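Local coordinates for insecticidal Delta-Endotoxin Cry8Ea1 (Bacillus Thuringiensis, PDB 3EB7), which kills larvae of the underground pest Holotrichia parallela, probably by forming pores in gut-cell membranes as three-domain Cry toxins do, at residues Ser477-Gly482 with Gly575-Ile580; Ser481-Val486 with Thr561-Val566; Arg502-Ser507 with Phe544-Phe549; Ser508-Leu513 with Arg526-Ala531; Asp512-Arg517 with Ser565-Ser570. All coordinates share one frame; numbering follows the deposited sequence.

Contact 1. Residues Ser477-Gly482 with Gly575-Ile580; sequences SFNSSG and GSVVYI
Ser576 offers its carbonyl to the side-chain amide of Asn479. The Asn479 ND2 to Ser576 O bond is 3.0 Å long and, at 175°, almost straight; the acceptor lies in the amide plane, whereas ND2 is tilted out of the carbonyl plane of Ser576. The hydroxyl of Ser576 turns to Val573 O instead. At Val577 the side chain runs beside that of Asn479, both pointing the same way. CG2, anti to the backbone N, passes 3.6 Å from Asn479 ND2 and also rests over the rim of one face of the Tyr579 ring. Val577 CA points its hydrogen at Phe478 O, 3.1 Å away. Val578 forms an antiparallel hydrogen-bonded pair with Phe478: Phe478 N reaches Val578 O at 2.7 Å, and Val578 N returns to Phe478 O at 2.8 Å. These bonds tie the end of strand 476-478 to the start of strand 578-588, in one sheet of the β-sandwich that forms the C-terminal domain of three-domain Cry toxins. Tyr579 faces Ser477 in the adjoining non-hydrogen-bonded pair, where Ser477 OG comes within 3.2 Å of Tyr579 CD2, oblique to the ring. On the sheet face that carries Phe478, Ile580 reaches back across the strands, and its CD1 meets Phe478 CE1 at 3.7 Å, with Val566 of the opposing sheet packed against both side chains.

Contact 2. Residues Ser481-Val486 with Thr561-Val566; sequences SGSTGV and TLKISV
Ser483 and Ser565 face each other in an antiparallel non-hydrogen-bonded pair, and their hydroxyls meet: OG to OG is 2.8 Å, with either able to donate. Lys563 lies on the same side. Its chain is bent at chi3 (122°), which brings CE to 3.5 Å from Ser483 OG, so a methylene rather than the amine flanks the serine pair. Thr484 is turned differently. With chi1 at 61°, OG1 sits between the backbone N and the carbonyl carbon, where it accepts Ile564 N at 3.0 Å along a nearly straight N-H line of 175°. The same hydroxyl donates to Gly485 O, also at 3.0 Å, so it is bonded to both segments. Its methyl branch, CG2, is placed against Ile564 CB. Thr484 N meanwhile donates to Ile564 O, so one residue serves Ile564 with its backbone N-H and with its side-chain oxygen, the latter acting where the regular ladder would use a carbonyl. Farther along, Val486 CG1 presses on Thr561 CG2 at 3.4 Å, tighter than usual for two methyl groups, the two side chains crossing obliquely. At the other end the backbones pair regularly: Val566 N donates to Gly482 O at 2.8 Å. A threonine hydroxyl therefore stands in for a backbone acceptor where strand 482-491 runs antiparallel to strand 559-567 in one sheet of the C-terminal β-sandwich of the Cry toxin fold.

Contact 3. Residues Arg502-Ser507 with Phe544-Phe549; sequences RIRYCS and FKFASF
Ala547 O accepts Ile503 N at 2.7 Å, and Arg502 CA also points its hydrogen at this oxygen from 3.1 Å. Together with the return bond and the Tyr505-Lys545 pair, it builds a four-bond antiparallel ladder between strands 498-507 and 545-548 in one sheet of the C-terminal β-sandwich. On the face carrying Arg502 and Phe546, the extended arginine lies over the ring: CD is 3.8 Å from the Phe546 centroid in a CH-pi contact, and CZ stands 4.6 Å from it, 19° off the ring normal, making a cation-pi pair. The guanidinium and ring planes are inclined at 34°. Arg502 NE is salt-bridged to Glu584, which would help to hold the group there. Farther along, Arg504 NH2 approaches Phe544 CB, and Cys506 SG makes a sulfur-aromatic contact with the Phe544 ring at 4.9 Å from its centroid. The other face carries Ile503, Tyr505 and Ala547. Tyr505, with CG between its backbone N and carbonyl carbon (chi1 77°), presents a ring edge to the backbone, its CE1 lying 3.5 Å from Ala547 N, while its hydroxyl bonds Asn528 O. Ile503 CD1 touches the edge of the Phe549 ring at CE1, 3.8 Å away and near the ring plane.

Contact 4. Residues Ser508-Leu513 with Arg526-Ala531; sequences SVDFDL and RFNKSA
Ser508 meets segment 526-531 mainly through its backbone: its CA-H points at Ala531 O, and its carbonyl O lies 3.2 Å from Lys529 CD, beside the extended part of the lysine chain. Its hydroxyl is held by Gly575 O. Val509 O approaches Lys529 CA, while its own side chain turns from the contact. Asp510 replaces a backbone partner with its carboxylate: OD2 accepts Lys529 N at 2.8 Å through its anti lone pair, the one away from OD1. Phe511 then opens the regular pairing, with Phe511 N to Phe527 O at 3.0 Å and Phe527 N to Phe511 O at 2.9 Å. Here the contact enters the β-hairpin of strands 511-517 and 520-527, which lies at one margin of a sheet of the C-terminal β-sandwich. With chi1 at 59°, CG of Phe511 stands between its backbone N and carbonyl carbon, and the ring receives Phe527 CB over one face, 3.9 Å from CZ; Tyr505 meets the same ring edge-to-face. Asp512 pairs with Arg526 on the other side of the sheet. In this salt bridge Arg526 NH1 lies 2.9 Å from Asp512 OD1, and the oxygen is in the guanidinium plane, yet NH1 stands 68° out of the carboxylate plane; the two planes are 87° apart. One guanidinium face covers the Asp510-Phe511 peptide, with Phe511 N under its centre. Arg526 NH1 has a second acceptor in Asn568 O. Leu513 packs its CB against Phe527 at CD1, 3.8 Å away and oblique to the ring.

Contact 5. Residues Asp512-Arg517 with Ser565-Ser570; sequences DLDVVR and SVRNFS
Asp514 and Arg567 meet as charges rather than through a directed bond: OD2 lies 3.5 Å from NH1, well out of the guanidinium plane, and the carboxylate and guanidinium planes are inclined at 59°. With chi1 at 45°, Asp514 CG stands between its backbone N and carbonyl carbon, and the other oxygen, OD1, comes 3.1 Å from Ser565 CB. A water sits over the centre of the Arg567 guanidinium face, 3.0 Å above its plane. It donates to Asp514 OD2 and, weakly, to Ser565 O; the first distance is short enough to leave its exact position doubtful. At the other end Asn568 ND2 donates to Asp512 OD2 at 3.3 Å, approaching from 57° above the carboxylate plane. Beneath these side chains runs the antiparallel ladder of strands 512-517 and 565-567. Ser565 N to Asp514 O is 2.8 Å, as is Asp512 N to Arg567 O, but the return bond from Arg567 N to Asp512 O is weak. On the opposite face, Leu513 CD1 touches Val566 CG1 within the β-sandwich. Further out, Ser570 OG bonds Asp510 N, joining the loop after the strand to the neighbouring hairpin. Each oxygen of Asp512 accepts an N-H, OD1 from Arg526 and OD2 from Asn568, which would probably favour its ionised form; for Asp514, the nearby Arg567 would tend to offset the charge.

Overall arrangement
The five contacts together describe the two sheets of one β-sandwich. Contacts 1 and 3, with centres about 13 Å apart, share one sheet through neighbouring strands 578-588 and 498-507. Contacts 2, 4 and 5 belong to the other: contacts 2 and 5, about 8 Å apart, both use strand 559-567, and contacts 4 and 5, about 10 Å apart, both use strand 511-517. Apolar side chains join the sheets: Ile580 CD1 of contact 1 meets Val566 CG1 of contact 2 at 3.7 Å, and Ile503 CD1 of contact 3 meets Leu513 CD2 of contact 5 at 3.7 Å. Contacts 3 and 4, about 9 Å apart between centres, are also joined by Ser507 O and Ser530 N, 2.8 Å apart.

Contact 1. Residues Ser477-Gly482 with Gly575-Ile580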
# COMPACT_ATOMS: atom_id res chain seq x y z
N SER A 477 4.61 -16.26 8.94
CA SER A 477 4.20 -16.81 10.25
C SER A 477 4.87 -18.15 10.58
O SER A 477 5.10 -18.95 9.69
CB SER A 477 2.67 -17.05 10.29
OG SER A 477 1.98 -15.88 9.86
N PHE A 478 5.18 -18.39 11.86
CA PHE A 478 5.65 -19.71 12.30
C PHE A 478 4.83 -20.19 13.48
O PHE A 478 4.67 -19.46 14.45
CB PHE A 478 7.13 -19.69 12.64
CG PHE A 478 7.99 -19.16 11.53
CD1 PHE A 478 8.24 -17.79 11.42
CD2 PHE A 478 8.52 -20.01 10.58
CE1 PHE A 478 8.99 -17.28 10.36
CE2 PHE A 478 9.30 -19.51 9.52
CZ PHE A 478 9.53 -18.15 9.41
N ASN A 479 4.26 -21.39 13.36
CA ASN A 479 3.64 -22.09 14.48
C ASN A 479 4.64 -23.04 15.15
O ASN A 479 4.36 -23.61 16.18
CB ASN A 479 2.40 -22.87 14.04
CG ASN A 479 1.23 -21.97 13.69
OD1 ASN A 479 0.65 -22.09 12.60
ND2 ASN A 479 0.86 -21.08 14.61
N SER A 480 5.82 -23.17 14.54
CA SER A 480 6.93 -23.95 15.07
C SER A 480 8.18 -23.48 14.36
O SER A 480 8.12 -22.61 13.51
CB SER A 480 6.71 -25.45 14.81
OG SER A 480 6.69 -25.71 13.40
N SER A 481 9.30 -24.09 14.70
CA SER A 481 10.61 -23.68 14.23
C SER A 481 10.68 -23.69 12.73
O SER A 481 10.22 -24.63 12.08
CB SER A 481 11.67 -24.65 14.77
OG SER A 481 11.60 -24.67 16.17
N GLY A 482 11.30 -22.66 12.17
CA GLY A 482 11.47 -22.62 10.72
C GLY A 482 12.26 -21.40 10.35
O GLY A 482 12.75 -20.68 11.22
N GLY A 575 -1.74 -22.02 19.35
CA GLY A 575 -1.76 -20.55 19.30
C GLY A 575 -0.35 -20.02 19.32
O GLY A 575 -0.11 -18.85 19.01
N SER A 576 0.60 -20.88 19.66
CA SER A 576 2.01 -20.51 19.64
C SER A 576 2.40 -20.06 18.22
O SER A 576 2.22 -20.80 17.26
CB SER A 576 2.83 -21.70 20.12
OG SER A 576 2.39 -22.04 21.44
N VAL A 577 2.89 -18.83 18.10
CA VAL A 577 3.08 -18.22 16.78
C VAL A 577 4.10 -17.09 16.87
O VAL A 577 4.11 -16.31 17.82
CB VAL A 577 1.69 -17.75 16.17
CG1 VAL A 577 1.15 -16.47 16.87
CG2 VAL A 577 1.73 -17.60 14.61
N VAL A 578 5.01 -17.05 15.90
CA VAL A 578 5.87 -15.91 15.62
C VAL A 578 5.53 -15.36 14.20
O VAL A 578 5.64 -16.10 13.21
CB VAL A 578 7.36 -16.33 15.66
CG1 VAL A 578 8.31 -15.15 15.44
CG2 VAL A 578 7.68 -17.05 16.96
N TYR A 579 5.12 -14.10 14.12
CA TYR A 579 5.02 -13.38 12.84
C TYR A 579 6.26 -12.55 12.62
O TYR A 579 6.66 -11.79 13.50
CB TYR A 579 3.86 -12.41 12.84
CG TYR A 579 2.54 -13.02 13.10
CD1 TYR A 579 2.06 -13.08 14.39
CD2 TYR A 579 1.76 -13.57 12.07
CE1 TYR A 579 0.86 -13.63 14.67
CE2 TYR A 579 0.53 -14.16 12.35
CZ TYR A 579 0.08 -14.16 13.66
OH TYR A 579 -1.15 -14.69 14.05
N ILE A 580 6.87 -12.69 11.45
CA ILE A 580 8.01 -11.83 11.08
C ILE A 580 7.61 -10.84 9.96
O ILE A 580 7.14 -11.24 8.91
CB ILE A 580 9.26 -12.64 10.71
CG1 ILE A 580 9.65 -13.54 11.90
CG2 ILE A 580 10.42 -11.69 10.32
CD1 ILE A 580 10.91 -14.33 11.62

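Contact 2. Residues Ser481-Val486 with Thr561-Val566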
# COMPACT_ATOMS: atom_id res chain seq x y z
N SER A 481 9.30 -24.09 14.70
CA SER A 481 10.61 -23.68 14.23
C SER A 481 10.68 -23.69 12.73
O SER A 481 10.22 -24.63 12.08
CB SER A 481 11.67 -24.65 14.77
OG SER A 481 11.60 -24.67 16.17
N GLY A 482 11.30 -22.66 12.17
CA GLY A 482 11.47 -22.62 10.72
C GLY A 482 12.26 -21.40 10.35
O GLY A 482 12.75 -20.68 11.22
N SER A 483 12.40 -21.19 9.05
CA SER A 483 13.17 -20.08 8.51
C SER A 483 12.34 -19.33 7.47
O SER A 483 11.44 -19.91 6.85
CB SER A 483 14.43 -20.59 7.85
OG SER A 483 15.28 -21.16 8.81
N THR A 484 12.65 -18.05 7.29
CA THR A 484 12.16 -17.34 6.14
C THR A 484 12.86 -17.96 4.95
O THR A 484 13.76 -18.78 5.12
CB THR A 484 12.54 -15.85 6.15
OG1 THR A 484 13.97 -15.72 6.15
CG2 THR A 484 11.92 -15.12 7.36
N GLY A 485 12.45 -17.58 3.74
CA GLY A 485 13.23 -17.93 2.55
C GLY A 485 14.58 -17.21 2.51
O GLY A 485 14.89 -16.32 3.34
N VAL A 486 15.40 -17.62 1.55
CA VAL A 486 16.55 -16.86 1.17
C VAL A 486 16.08 -15.54 0.52
O VAL A 486 15.39 -15.57 -0.51
CB VAL A 486 17.38 -17.65 0.18
CG1 VAL A 486 18.65 -16.91 -0.13
CG2 VAL A 486 17.69 -19.05 0.77
N THR A 561 22.87 -12.70 0.39
CA THR A 561 21.60 -13.21 0.85
C THR A 561 21.45 -12.95 2.32
O THR A 561 22.44 -12.76 3.00
CB THR A 561 21.45 -14.71 0.62
OG1 THR A 561 22.55 -15.36 1.23
CG2 THR A 561 21.45 -15.04 -0.85
N LEU A 562 20.20 -12.92 2.78
CA LEU A 562 19.86 -12.84 4.18
C LEU A 562 18.77 -13.87 4.47
O LEU A 562 17.97 -14.19 3.60
CB LEU A 562 19.39 -11.44 4.50
CG LEU A 562 20.02 -10.61 5.63
CD1 LEU A 562 21.54 -10.82 5.84
CD2 LEU A 562 19.71 -9.12 5.36
N LYS A 563 18.74 -14.39 5.68
CA LYS A 563 17.75 -15.40 6.01
C LYS A 563 17.55 -15.37 7.51
O LYS A 563 18.52 -15.28 8.25
CB LYS A 563 18.19 -16.80 5.52
CG LYS A 563 17.22 -17.94 5.87
CD LYS A 563 17.78 -19.26 5.44
CE LYS A 563 17.88 -20.15 6.63
NZ LYS A 563 18.96 -21.19 6.60
N ILE A 564 16.30 -15.41 7.95
CA ILE A 564 15.99 -15.32 9.36
C ILE A 564 15.51 -16.69 9.79
O ILE A 564 14.66 -17.30 9.12
CB ILE A 564 14.92 -14.22 9.69
CG1 ILE A 564 15.34 -12.81 9.21
CG2 ILE A 564 14.58 -14.19 11.18
CD1 ILE A 564 16.74 -12.38 9.58
N SER A 565 16.06 -17.18 10.90
CA SER A 565 15.67 -18.47 11.46
C SER A 565 15.10 -18.30 12.86
O SER A 565 15.68 -17.56 13.67
CB SER A 565 16.89 -19.39 11.50
OG SER A 565 17.31 -19.71 10.18
N VAL A 566 13.97 -18.96 13.12
CA VAL A 566 13.37 -19.00 14.46
C VAL A 566 13.23 -20.46 15.01
O VAL A 566 12.97 -21.42 14.25
CB VAL A 566 12.04 -18.16 14.61
CG1 VAL A 566 12.25 -16.69 14.20
CG2 VAL A 566 10.86 -18.82 13.88

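Contact 3. Residues Arg502-Ser507 with Phe544-Phe549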
# COMPACT_ATOMS: atom_id res chain seq x y z
N ARG A 502 17.75 -5.06 12.78
CA ARG A 502 16.66 -5.29 13.71
C ARG A 502 15.47 -5.82 12.93
O ARG A 502 15.28 -5.48 11.77
CB ARG A 502 16.32 -4.06 14.53
CG ARG A 502 16.16 -2.79 13.74
CD ARG A 502 15.57 -1.71 14.60
NE ARG A 502 15.07 -0.69 13.72
CZ ARG A 502 15.24 0.62 13.89
NH1 ARG A 502 15.85 1.07 14.97
NH2 ARG A 502 14.75 1.47 12.99
N ILE A 503 14.70 -6.67 13.59
CA ILE A 503 13.64 -7.40 12.94
C ILE A 503 12.33 -7.04 13.61
O ILE A 503 12.22 -7.15 14.81
CB ILE A 503 13.89 -8.94 13.00
CG1 ILE A 503 15.15 -9.33 12.23
CG2 ILE A 503 12.73 -9.71 12.41
CD1 ILE A 503 16.27 -9.70 13.10
N ARG A 504 11.35 -6.60 12.83
CA ARG A 504 10.03 -6.30 13.37
C ARG A 504 9.20 -7.59 13.44
O ARG A 504 9.07 -8.32 12.45
CB ARG A 504 9.32 -5.23 12.52
CG ARG A 504 8.10 -4.60 13.19
CD ARG A 504 7.70 -3.25 12.50
NE ARG A 504 6.50 -2.68 13.12
CZ ARG A 504 5.40 -2.31 12.47
NH1 ARG A 504 5.33 -2.41 11.14
NH2 ARG A 504 4.36 -1.83 13.16
N TYR A 505 8.67 -7.89 14.62
CA TYR A 505 7.95 -9.14 14.82
C TYR A 505 6.79 -9.01 15.80
O TYR A 505 6.67 -8.04 16.50
CB TYR A 505 8.89 -10.25 15.29
CG TYR A 505 9.26 -10.13 16.77
CD1 TYR A 505 10.33 -9.34 17.17
CD2 TYR A 505 8.50 -10.79 17.76
CE1 TYR A 505 10.67 -9.22 18.52
CE2 TYR A 505 8.83 -10.67 19.11
CZ TYR A 505 9.92 -9.89 19.47
OH TYR A 505 10.26 -9.75 20.80
N CYS A 506 5.94 -10.02 15.83
CA CYS A 506 4.94 -10.15 16.85
C CYS A 506 4.91 -11.66 17.20
O CYS A 506 4.88 -12.50 16.28
CB CYS A 506 3.60 -9.66 16.32
SG CYS A 506 2.20 -9.95 17.44
N SER A 507 4.93 -12.00 18.49
CA SER A 507 4.75 -13.41 18.91
C SER A 507 3.98 -13.57 20.21
O SER A 507 3.98 -12.66 21.02
CB SER A 507 6.08 -14.13 19.05
OG SER A 507 6.87 -13.49 20.02
N PHE A 544 3.48 -5.24 18.15
CA PHE A 544 4.68 -5.31 17.28
C PHE A 544 5.91 -4.76 17.96
O PHE A 544 5.84 -3.70 18.56
CB PHE A 544 4.40 -4.61 15.96
CG PHE A 544 3.34 -5.30 15.19
CD1 PHE A 544 2.03 -4.88 15.28
CD2 PHE A 544 3.66 -6.43 14.43
CE1 PHE A 544 1.04 -5.56 14.60
CE2 PHE A 544 2.69 -7.11 13.74
CZ PHE A 544 1.38 -6.69 13.81
N LYS A 545 7.01 -5.51 17.90
CA LYS A 545 8.24 -5.11 18.59
C LYS A 545 9.45 -5.40 17.73
O LYS A 545 9.35 -6.09 16.72
CB LYS A 545 8.37 -5.83 19.95
CG LYS A 545 7.16 -5.62 20.91
CD LYS A 545 7.57 -5.28 22.34
CE LYS A 545 6.40 -4.64 23.12
NZ LYS A 545 5.14 -5.52 23.18
N PHE A 546 10.61 -4.91 18.16
CA PHE A 546 11.86 -5.12 17.47
C PHE A 546 12.74 -6.16 18.16
O PHE A 546 12.90 -6.14 19.37
CB PHE A 546 12.65 -3.81 17.33
CG PHE A 546 12.20 -2.97 16.17
CD1 PHE A 546 12.30 -3.46 14.86
CD2 PHE A 546 11.71 -1.68 16.37
CE1 PHE A 546 11.89 -2.70 13.76
CE2 PHE A 546 11.28 -0.90 15.28
CZ PHE A 546 11.38 -1.42 13.97
N ALA A 547 13.25 -7.09 17.37
CA ALA A 547 14.39 -7.90 17.76
C ALA A 547 15.61 -7.18 17.20
O ALA A 547 15.84 -7.20 15.98
CB ALA A 547 14.27 -9.30 17.18
N SER A 548 16.38 -6.54 18.09
CA SER A 548 17.47 -5.66 17.71
C SER A 548 18.83 -6.19 18.22
O SER A 548 18.98 -6.59 19.37
CB SER A 548 17.20 -4.24 18.22
OG SER A 548 18.21 -3.32 17.80
N PHE A 549 19.80 -6.20 17.31
CA PHE A 549 21.16 -6.59 17.58
C PHE A 549 22.04 -5.37 17.40
O PHE A 549 21.82 -4.58 16.47
CB PHE A 549 21.63 -7.63 16.57
CG PHE A 549 20.83 -8.90 16.56
CD1 PHE A 549 19.88 -9.12 15.56
CD2 PHE A 549 21.06 -9.90 17.53
CE1 PHE A 549 19.14 -10.31 15.52
CE2 PHE A 549 20.32 -11.11 17.50
CZ PHE A 549 19.36 -11.31 16.48

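Contact 4. Residues Ser508-Leu513 with Arg526-Ala531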
# COMPACT_ATOMS: atom_id res chain seq x y z
N SER A 508 3.32 -14.71 20.36
CA SER A 508 2.71 -15.14 21.61
C SER A 508 3.70 -15.95 22.47
O SER A 508 3.36 -16.38 23.56
CB SER A 508 1.48 -16.01 21.31
OG SER A 508 1.83 -17.08 20.44
N VAL A 509 4.93 -16.15 21.97
CA VAL A 509 5.94 -16.98 22.64
C VAL A 509 7.32 -16.32 22.63
O VAL A 509 7.55 -15.45 21.79
CB VAL A 509 6.06 -18.41 22.00
CG1 VAL A 509 4.80 -19.18 22.24
CG2 VAL A 509 6.45 -18.35 20.50
N ASP A 510 8.20 -16.70 23.56
CA ASP A 510 9.62 -16.30 23.51
C ASP A 510 10.30 -17.31 22.56
O ASP A 510 9.84 -18.43 22.48
CB ASP A 510 10.34 -16.36 24.88
CG ASP A 510 9.56 -15.70 26.04
OD1 ASP A 510 9.57 -16.29 27.17
OD2 ASP A 510 8.97 -14.60 25.87
N PHE A 511 11.39 -16.93 21.87
CA PHE A 511 11.99 -17.75 20.82
C PHE A 511 13.43 -17.34 20.57
O PHE A 511 13.84 -16.21 20.83
CB PHE A 511 11.20 -17.64 19.48
CG PHE A 511 11.10 -16.24 18.94
CD1 PHE A 511 11.91 -15.83 17.89
CD2 PHE A 511 10.23 -15.29 19.53
CE1 PHE A 511 11.84 -14.49 17.42
CE2 PHE A 511 10.16 -14.00 19.07
CZ PHE A 511 10.98 -13.59 18.02
N ASP A 512 14.19 -18.28 20.03
CA ASP A 512 15.53 -18.05 19.52
C ASP A 512 15.47 -17.52 18.04
O ASP A 512 14.76 -18.06 17.21
CB ASP A 512 16.30 -19.38 19.58
CG ASP A 512 16.78 -19.73 21.01
OD1 ASP A 512 16.61 -18.91 21.95
OD2 ASP A 512 17.38 -20.83 21.19
N LEU A 513 16.21 -16.46 17.74
CA LEU A 513 16.25 -15.93 16.39
C LEU A 513 17.69 -15.78 15.95
O LEU A 513 18.50 -15.27 16.69
CB LEU A 513 15.53 -14.57 16.29
CG LEU A 513 15.40 -13.97 14.86
CD1 LEU A 513 14.14 -13.11 14.74
CD2 LEU A 513 16.66 -13.18 14.42
N ARG A 526 17.82 -14.49 21.98
CA ARG A 526 16.50 -14.84 22.43
C ARG A 526 15.64 -13.60 22.50
O ARG A 526 16.13 -12.54 22.89
CB ARG A 526 16.55 -15.50 23.80
CG ARG A 526 15.17 -15.95 24.26
CD ARG A 526 15.30 -17.31 24.80
NE ARG A 526 14.02 -17.93 25.16
CZ ARG A 526 13.50 -18.94 24.48
NH1 ARG A 526 14.13 -19.37 23.39
NH2 ARG A 526 12.37 -19.47 24.85
N PHE A 527 14.36 -13.72 22.12
CA PHE A 527 13.47 -12.60 22.15
C PHE A 527 12.18 -12.98 22.82
O PHE A 527 11.80 -14.14 22.83
CB PHE A 527 13.29 -12.02 20.74
CG PHE A 527 14.59 -11.57 20.14
CD1 PHE A 527 15.37 -12.47 19.40
CD2 PHE A 527 15.08 -10.29 20.43
CE1 PHE A 527 16.61 -12.08 18.90
CE2 PHE A 527 16.31 -9.90 19.95
CZ PHE A 527 17.09 -10.78 19.19
N ASN A 528 11.54 -12.00 23.43
CA ASN A 528 10.41 -12.25 24.28
C ASN A 528 9.09 -12.06 23.55
O ASN A 528 9.03 -11.39 22.53
CB ASN A 528 10.48 -11.36 25.52
CG ASN A 528 11.61 -11.77 26.49
OD1 ASN A 528 11.96 -12.94 26.59
ND2 ASN A 528 12.12 -10.82 27.25
N LYS A 529 8.05 -12.67 24.09
CA LYS A 529 6.75 -12.62 23.49
C LYS A 529 6.19 -11.20 23.62
O LYS A 529 6.54 -10.49 24.55
CB LYS A 529 5.82 -13.65 24.13
CG LYS A 529 5.36 -13.36 25.52
CD LYS A 529 4.37 -14.46 25.95
CE LYS A 529 3.42 -13.95 27.00
NZ LYS A 529 2.12 -14.72 27.04
N SER A 530 5.30 -10.83 22.70
CA SER A 530 4.89 -9.44 22.56
C SER A 530 3.38 -9.37 22.56
O SER A 530 2.80 -8.28 22.49
CB SER A 530 5.41 -8.88 21.23
OG SER A 530 4.71 -9.52 20.19
N ALA A 531 2.74 -10.54 22.61
CA ALA A 531 1.29 -10.60 22.45
C ALA A 531 0.74 -11.74 23.26
O ALA A 531 1.44 -12.71 23.48
CB ALA A 531 0.93 -10.76 20.98

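Contact 5. Residues Asp512-Arg517 with Ser565-Ser570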
# COMPACT_ATOMS: atom_id res chain seq x y z
N ASP A 512 14.19 -18.28 20.03
CA ASP A 512 15.53 -18.05 19.52
C ASP A 512 15.47 -17.52 18.04
O ASP A 512 14.76 -18.06 17.21
CB ASP A 512 16.30 -19.38 19.58
CG ASP A 512 16.78 -19.73 21.01
OD1 ASP A 512 16.61 -18.91 21.95
OD2 ASP A 512 17.38 -20.83 21.19
N LEU A 513 16.21 -16.46 17.74
CA LEU A 513 16.25 -15.93 16.39
C LEU A 513 17.69 -15.78 15.95
O LEU A 513 18.50 -15.27 16.69
CB LEU A 513 15.53 -14.57 16.29
CG LEU A 513 15.40 -13.97 14.86
CD1 LEU A 513 14.14 -13.11 14.74
CD2 LEU A 513 16.66 -13.18 14.42
N ASP A 514 18.01 -16.24 14.76
CA ASP A 514 19.24 -15.76 14.15
C ASP A 514 19.12 -15.33 12.69
O ASP A 514 18.20 -15.70 11.95
CB ASP A 514 20.35 -16.75 14.32
CG ASP A 514 19.92 -18.11 14.02
OD1 ASP A 514 19.46 -18.30 12.87
OD2 ASP A 514 20.02 -18.97 14.92
N VAL A 515 20.09 -14.50 12.34
CA VAL A 515 20.25 -13.90 11.04
C VAL A 515 21.42 -14.61 10.36
O VAL A 515 22.52 -14.62 10.88
CB VAL A 515 20.61 -12.41 11.21
CG1 VAL A 515 20.67 -11.70 9.86
CG2 VAL A 515 19.57 -11.76 12.14
N VAL A 516 21.13 -15.24 9.23
CA VAL A 516 22.13 -15.93 8.43
C VAL A 516 22.45 -15.04 7.19
O VAL A 516 21.58 -14.69 6.36
CB VAL A 516 21.62 -17.36 8.06
CG1 VAL A 516 22.63 -18.14 7.24
CG2 VAL A 516 21.20 -18.15 9.32
N ARG A 517 23.70 -14.63 7.11
CA ARG A 517 24.19 -13.84 6.01
C ARG A 517 25.12 -14.67 5.13
O ARG A 517 26.12 -15.25 5.60
CB ARG A 517 24.90 -12.57 6.49
CG ARG A 517 25.28 -11.63 5.34
CD ARG A 517 26.64 -11.95 4.74
NE ARG A 517 27.72 -11.42 5.57
CZ ARG A 517 28.52 -12.15 6.35
NH1 ARG A 517 28.38 -13.47 6.44
NH2 ARG A 517 29.47 -11.55 7.03
N SER A 565 16.06 -17.18 10.90
CA SER A 565 15.67 -18.47 11.46
C SER A 565 15.10 -18.30 12.86
O SER A 565 15.68 -17.56 13.67
CB SER A 565 16.89 -19.39 11.50
OG SER A 565 17.31 -19.71 10.18
N VAL A 566 13.97 -18.96 13.12
CA VAL A 566 13.37 -19.00 14.46
C VAL A 566 13.23 -20.46 15.01
O VAL A 566 12.97 -21.42 14.25
CB VAL A 566 12.04 -18.16 14.61
CG1 VAL A 566 12.25 -16.69 14.20
CG2 VAL A 566 10.86 -18.82 13.88
N ARG A 567 13.39 -20.58 16.32
CA ARG A 567 13.72 -21.82 16.99
C ARG A 567 13.34 -21.74 18.49
O ARG A 567 13.17 -20.65 19.03
CB ARG A 567 15.23 -21.96 16.86
CG ARG A 567 15.79 -23.31 17.05
CD ARG A 567 17.27 -23.26 16.78
NE ARG A 567 17.51 -22.93 15.38
CZ ARG A 567 18.67 -22.51 14.87
NH1 ARG A 567 19.75 -22.36 15.65
NH2 ARG A 567 18.75 -22.24 13.57
N ASN A 568 13.21 -22.91 19.13
CA ASN A 568 13.16 -23.03 20.59
C ASN A 568 12.06 -22.17 21.20
O ASN A 568 12.32 -21.27 22.01
CB ASN A 568 14.55 -22.68 21.19
CG ASN A 568 14.74 -23.19 22.63
OD1 ASN A 568 14.03 -24.11 23.09
ND2 ASN A 568 15.71 -22.61 23.34
N PHE A 569 10.83 -22.44 20.79
CA PHE A 569 9.66 -21.71 21.24
C PHE A 569 9.41 -22.01 22.72
O PHE A 569 9.42 -23.18 23.11
CB PHE A 569 8.44 -22.13 20.42
CG PHE A 569 8.36 -21.56 19.00
CD1 PHE A 569 7.13 -21.49 18.34
CD2 PHE A 569 9.50 -21.09 18.33
CE1 PHE A 569 7.05 -21.00 17.03
CE2 PHE A 569 9.42 -20.61 17.03
CZ PHE A 569 8.21 -20.58 16.38
N SER A 570 9.16 -20.98 23.54
CA SER A 570 8.80 -21.18 24.96
C SER A 570 7.51 -21.98 25.23
O SER A 570 7.21 -22.34 26.36
CB SER A 570 8.69 -19.82 25.64
OG SER A 570 7.55 -19.13 25.17
O HOH W 1 17.62 -19.72 15.25